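PDB 6YQ4: tannase from Fusobacterium nucleatum subsp. nucleatum ATCC 25586, which hydrolyses gallotannins, probably as an esterase of the alpha/beta-hydrolase type, and carries a bound magnesium ion. Local coordinates for residues T447-A450 against I451-I454; G318-I321 against S322-K325. All coordinates share one frame; numbering follows the deposited sequence.

Overall arrangement
Both contacts are local, each made within eight consecutive residues, and they illustrate how a chain reverses or starts a helix with bonds between near neighbours. Reading from the N terminus, contact 2 comes first: it bends the loop that leaves helix 298-316 and heads for strand 328-330. Contact 1 follows much later, where the loop after strand 435-439 of the large mixed sheet winds into helix 450-461. The two stand in series, neither nested nor crossing. The centres of contact 1 and contact 2 are about 22 Å apart. Their nearest atoms stay about 11 Å apart. Helix 298-316 links them, packing through Leu-315 on contact 2 and through Phe-299, Leu-303 and Ile-307 on contact 1.

Contact 1 (T447-A450 against I451-I454); sequences TSLA and IPAI
Thr-447 lays its hydroxyl against the side chain of Ile-451, OG1 lying 3.9 Å from Ile-451 CG1, and the two side chains cross at about a right angle. The threonine takes a rotamer with OG1 trans to its own amide nitrogen (chi1 -171°), which carries the oxygen over to the isoleucine; the residue lies near the probable catalytic triad without touching it. Ser-448 caps the helix that follows. Its OG accepts a weak bond from Ala-450 N at 3.4 Å and is also weakly bonded to Ala-218 O of helix 212-223, so the hydroxyl joins the helix start to its neighbour. The carbonyl of the same serine receives Ile-451 N, with O and N 3.0 Å apart; the N-H points almost straight at the oxygen (165°), yet the donor stands well above the carbonyl plane. Pro-452 has no amide hydrogen to give that oxygen, and instead rests its ring carbon CD 3.1 Å from Ser-448 O. Next along, Leu-449 O accepts from Ala-453 N at 3.2 Å, the first i to i+4 bond here, while Leu-449 CD1 brushes Pro-452 CG at 4.4 Å. Ala-450 O then takes Ile-454 N at 2.9 Å, and Ile-454 CG1 and CD1 lie close beyond that oxygen, CG1 at 3.1 Å from Ala-450 O. Around them, Ala-450 packs on Trp-221 and Phe-272, and Ile-454 on Met-424 and Leu-276. The sequence of acceptors is a worked case of helix initiation: one i to i+3 bond gives way to two i to i+4 bonds. A proline is readily accommodated in the first turn: it cannot donate to Ser-448 O, Ile-451 N serves that oxygen instead, and the buried carbonyls of Ser-448, Leu-449 and Ala-450 each have a backbone donor.

Contact 2 (G318-I321 against S322-K325); sequences GKDI and SQFK
Ser-322 follows Ile-321 into a beta turn, closed where Phe-324 N reaches back to Ile-321 O. Before the turn, Gly-318 ends helix 298-316 in a Schellman motif, with a positive phi. The backbone N of Ser-322 gives a weak bond to Asp-320 OD2, 3.3 Å away, as in an Asx turn. Gln-323, at the second corner, sets its amide across the same carboxylate: NE2 lies 3.7 Å from Asp-320 OD1, and the two flat groups are inclined 45° to each other. Phe-324 supplies the closing bond, its N 2.7 Å from Ile-321 O with the N-H nearly straight on the oxygen (163°), and that oxygen also lies at the edge of the phenyl ring, near its plane. The ring meets Trp-472 edge-to-face, and the indole NE1 of Trp-472 donates to Asp-320 O, so the same tryptophan meets the residue before the turn and the residue that closes it. A second turn overlaps the first, for Lys-325 N bonds to Ser-322 O at 3.1 Å. Buried Ile-321 places CG1 between its own N and carbonyl carbon (chi1 71°), where it meets the aliphatic part of Lys-325. The lysine chain passes across it at about a right angle, CE lying 3.9 Å from Ile-321 CG1.

Contact 1 (T447-A450 against I451-I454)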
loop_
_atom_site.group_PDB
_atom_site.type_symbol
_atom_site.label_atom_id
_atom_site.label_comp_id
_atom_site.label_asym_id
_atom_site.label_seq_id
_atom_site.Cartn_x
_atom_site.Cartn_y
_atom_site.Cartn_z
ATOM N N THR A 447 4.826 -2.563 -9.694
ATOM C CA THR A 447 5.818 -1.551 -9.383
ATOM C C THR A 447 7.166 -2.241 -9.255
ATOM O O THR A 447 7.251 -3.464 -9.140
ATOM C CB THR A 447 5.487 -0.768 -8.104
ATOM O OG1 THR A 447 6.391 0.330 -7.985
ATOM C CG2 THR A 447 5.599 -1.642 -6.864
ATOM N N SER A 448 8.215 -1.443 -9.327
ATOM C CA SER A 448 9.565 -1.949 -9.156
ATOM C C SER A 448 9.774 -2.485 -7.740
ATOM O O SER A 448 9.372 -1.854 -6.764
ATOM C CB SER A 448 10.549 -0.823 -9.440
ATOM O OG SER A 448 11.855 -1.323 -9.547
ATOM N N LEU A 449 10.412 -3.657 -7.621
ATOM C CA LEU A 449 10.819 -4.132 -6.295
ATOM C C LEU A 449 11.758 -3.140 -5.595
ATOM O O LEU A 449 11.883 -3.164 -4.365
ATOM C CB LEU A 449 11.502 -5.499 -6.415
ATOM C CG LEU A 449 12.059 -6.154 -5.150
ATOM C CD1 LEU A 449 10.929 -6.602 -4.233
ATOM C CD2 LEU A 449 12.928 -7.330 -5.507
ATOM N N ALA A 450 12.396 -2.257 -6.363
ATOM C CA ALA A 450 13.257 -1.232 -5.793
ATOM C C ALA A 450 12.501 -0.314 -4.843
ATOM O O ALA A 450 13.099 0.226 -3.907
ATOM C CB ALA A 450 13.899 -0.424 -6.926
ATOM N N ILE A 451 11.197 -0.135 -5.055
ATOM C CA ILE A 451 10.415 0.880 -4.349
ATOM C C ILE A 451 10.066 0.389 -2.946
ATOM O O ILE A 451 10.340 1.108 -1.972
ATOM C CB ILE A 451 9.143 1.276 -5.132
ATOM C CG1 ILE A 451 9.484 2.116 -6.362
ATOM C CG2 ILE A 451 8.193 2.081 -4.221
ATOM C CD1 ILE A 451 9.769 3.595 -6.010
ATOM N N PRO A 452 9.441 -0.785 -2.771
ATOM C CA PRO A 452 9.258 -1.280 -1.399
ATOM C C PRO A 452 10.577 -1.552 -0.686
ATOM O O PRO A 452 10.664 -1.310 0.529
ATOM C CB PRO A 452 8.425 -2.571 -1.573
ATOM C CG PRO A 452 8.620 -2.998 -3.020
ATOM C CD PRO A 452 8.805 -1.680 -3.768
ATOM N N ALA A 453 11.608 -2.028 -1.400
ATOM C CA ALA A 453 12.939 -2.177 -0.787
ATOM C C ALA A 453 13.448 -0.856 -0.222
ATOM O O ALA A 453 13.974 -0.815 0.905
ATOM C CB ALA A 453 13.961 -2.709 -1.799
ATOM N N ILE A 454 13.324 0.235 -1.001
ATOM C CA ILE A 454 13.752 1.552 -0.519
ATOM C C ILE A 454 12.949 1.974 0.709
ATOM O O ILE A 454 13.494 2.555 1.652
ATOM C CB ILE A 454 13.646 2.592 -1.642
ATOM C CG1 ILE A 454 14.823 2.470 -2.610
ATOM C CG2 ILE A 454 13.503 4.009 -1.074
ATOM C CD1 ILE A 454 14.545 3.234 -3.902
#

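Contact 2 (G318-I321 against S322-K325)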
loop_
_atom_site.group_PDB
_atom_site.type_symbol
_atom_site.label_atom_id
_atom_site.label_comp_id
_atom_site.label_asym_id
_atom_site.label_seq_id
_atom_site.Cartn_x
_atom_site.Cartn_y
_atom_site.Cartn_z
ATOM N N GLY A 318 10.244 -26.867 -1.673
ATOM C CA GLY A 318 9.937 -27.677 -2.833
ATOM C C GLY A 318 9.235 -26.950 -3.954
ATOM O O GLY A 318 8.606 -27.599 -4.791
ATOM N N LYS A 319 9.317 -25.623 -4.003
ATOM C CA LYS A 319 8.660 -24.900 -5.080
ATOM C C LYS A 319 9.560 -24.840 -6.309
ATOM O O LYS A 319 10.780 -25.047 -6.241
ATOM C CB LYS A 319 8.280 -23.484 -4.643
ATOM C CG LYS A 319 7.197 -23.437 -3.563
ATOM C CD LYS A 319 6.884 -22.014 -3.144
ATOM C CE LYS A 319 5.574 -21.943 -2.380
ATOM N NZ LYS A 319 4.943 -20.589 -2.522
ATOM N N ASP A 320 8.936 -24.546 -7.445
ATOM C CA ASP A 320 9.630 -24.525 -8.723
ATOM C C ASP A 320 10.359 -23.198 -8.901
ATOM O O ASP A 320 9.771 -22.126 -8.731
ATOM C CB ASP A 320 8.626 -24.748 -9.860
ATOM C CG ASP A 320 9.289 -24.878 -11.217
ATOM O OD1 ASP A 320 8.838 -24.210 -12.170
ATOM O OD2 ASP A 320 10.258 -25.649 -11.334
ATOM N N ILE A 321 11.648 -23.265 -9.219
ATOM C CA ILE A 321 12.387 -22.082 -9.642
ATOM C C ILE A 321 12.802 -22.168 -11.095
ATOM O O ILE A 321 13.256 -21.158 -11.656
ATOM C CB ILE A 321 13.620 -21.821 -8.745
ATOM C CG1 ILE A 321 14.710 -22.872 -8.983
ATOM C CG2 ILE A 321 13.225 -21.762 -7.266
ATOM C CD1 ILE A 321 16.028 -22.515 -8.341
ATOM N N SER A 322 12.629 -23.334 -11.721
ATOM C CA SER A 322 12.974 -23.686 -13.097
ATOM C C SER A 322 13.035 -22.524 -14.091
ATOM O O SER A 322 14.099 -22.236 -14.655
ATOM C CB SER A 322 11.972 -24.742 -13.576
ATOM O OG SER A 322 11.713 -24.650 -14.959
ATOM N N GLN A 323 11.902 -21.854 -14.312
ATOM C CA GLN A 323 11.833 -20.749 -15.260
ATOM C C GLN A 323 12.898 -19.685 -15.043
ATOM O O GLN A 323 13.210 -18.947 -15.977
ATOM C CB GLN A 323 10.454 -20.095 -15.183
ATOM C CG GLN A 323 9.344 -21.070 -14.822
ATOM C CD GLN A 323 8.112 -20.380 -14.260
ATOM O OE1 GLN A 323 7.884 -19.191 -14.505
ATOM N NE2 GLN A 323 7.311 -21.125 -13.500
ATOM N N PHE A 324 13.477 -19.581 -13.848
ATOM C CA PHE A 324 14.395 -18.492 -13.538
ATOM C C PHE A 324 15.824 -18.937 -13.266
ATOM O O PHE A 324 16.667 -18.087 -12.955
ATOM C CB PHE A 324 13.860 -17.696 -12.344
ATOM C CG PHE A 324 12.564 -16.994 -12.635
ATOM C CD1 PHE A 324 11.354 -17.680 -12.561
ATOM C CD2 PHE A 324 12.553 -15.655 -13.012
ATOM C CE1 PHE A 324 10.143 -17.036 -12.846
ATOM C CE2 PHE A 324 11.355 -15.004 -13.295
ATOM C CZ PHE A 324 10.150 -15.702 -13.216
ATOM N N LYS A 325 16.133 -20.230 -13.411
ATOM C CA LYS A 325 17.483 -20.712 -13.138
ATOM C C LYS A 325 18.551 -20.062 -14.022
ATOM O O LYS A 325 19.713 -20.007 -13.621
ATOM C CB LYS A 325 17.536 -22.231 -13.298
ATOM C CG LYS A 325 16.455 -22.979 -12.519
ATOM C CD LYS A 325 16.510 -24.500 -12.765
ATOM C CE LYS A 325 16.510 -25.313 -11.454
ATOM N NZ LYS A 325 16.769 -26.778 -11.652
#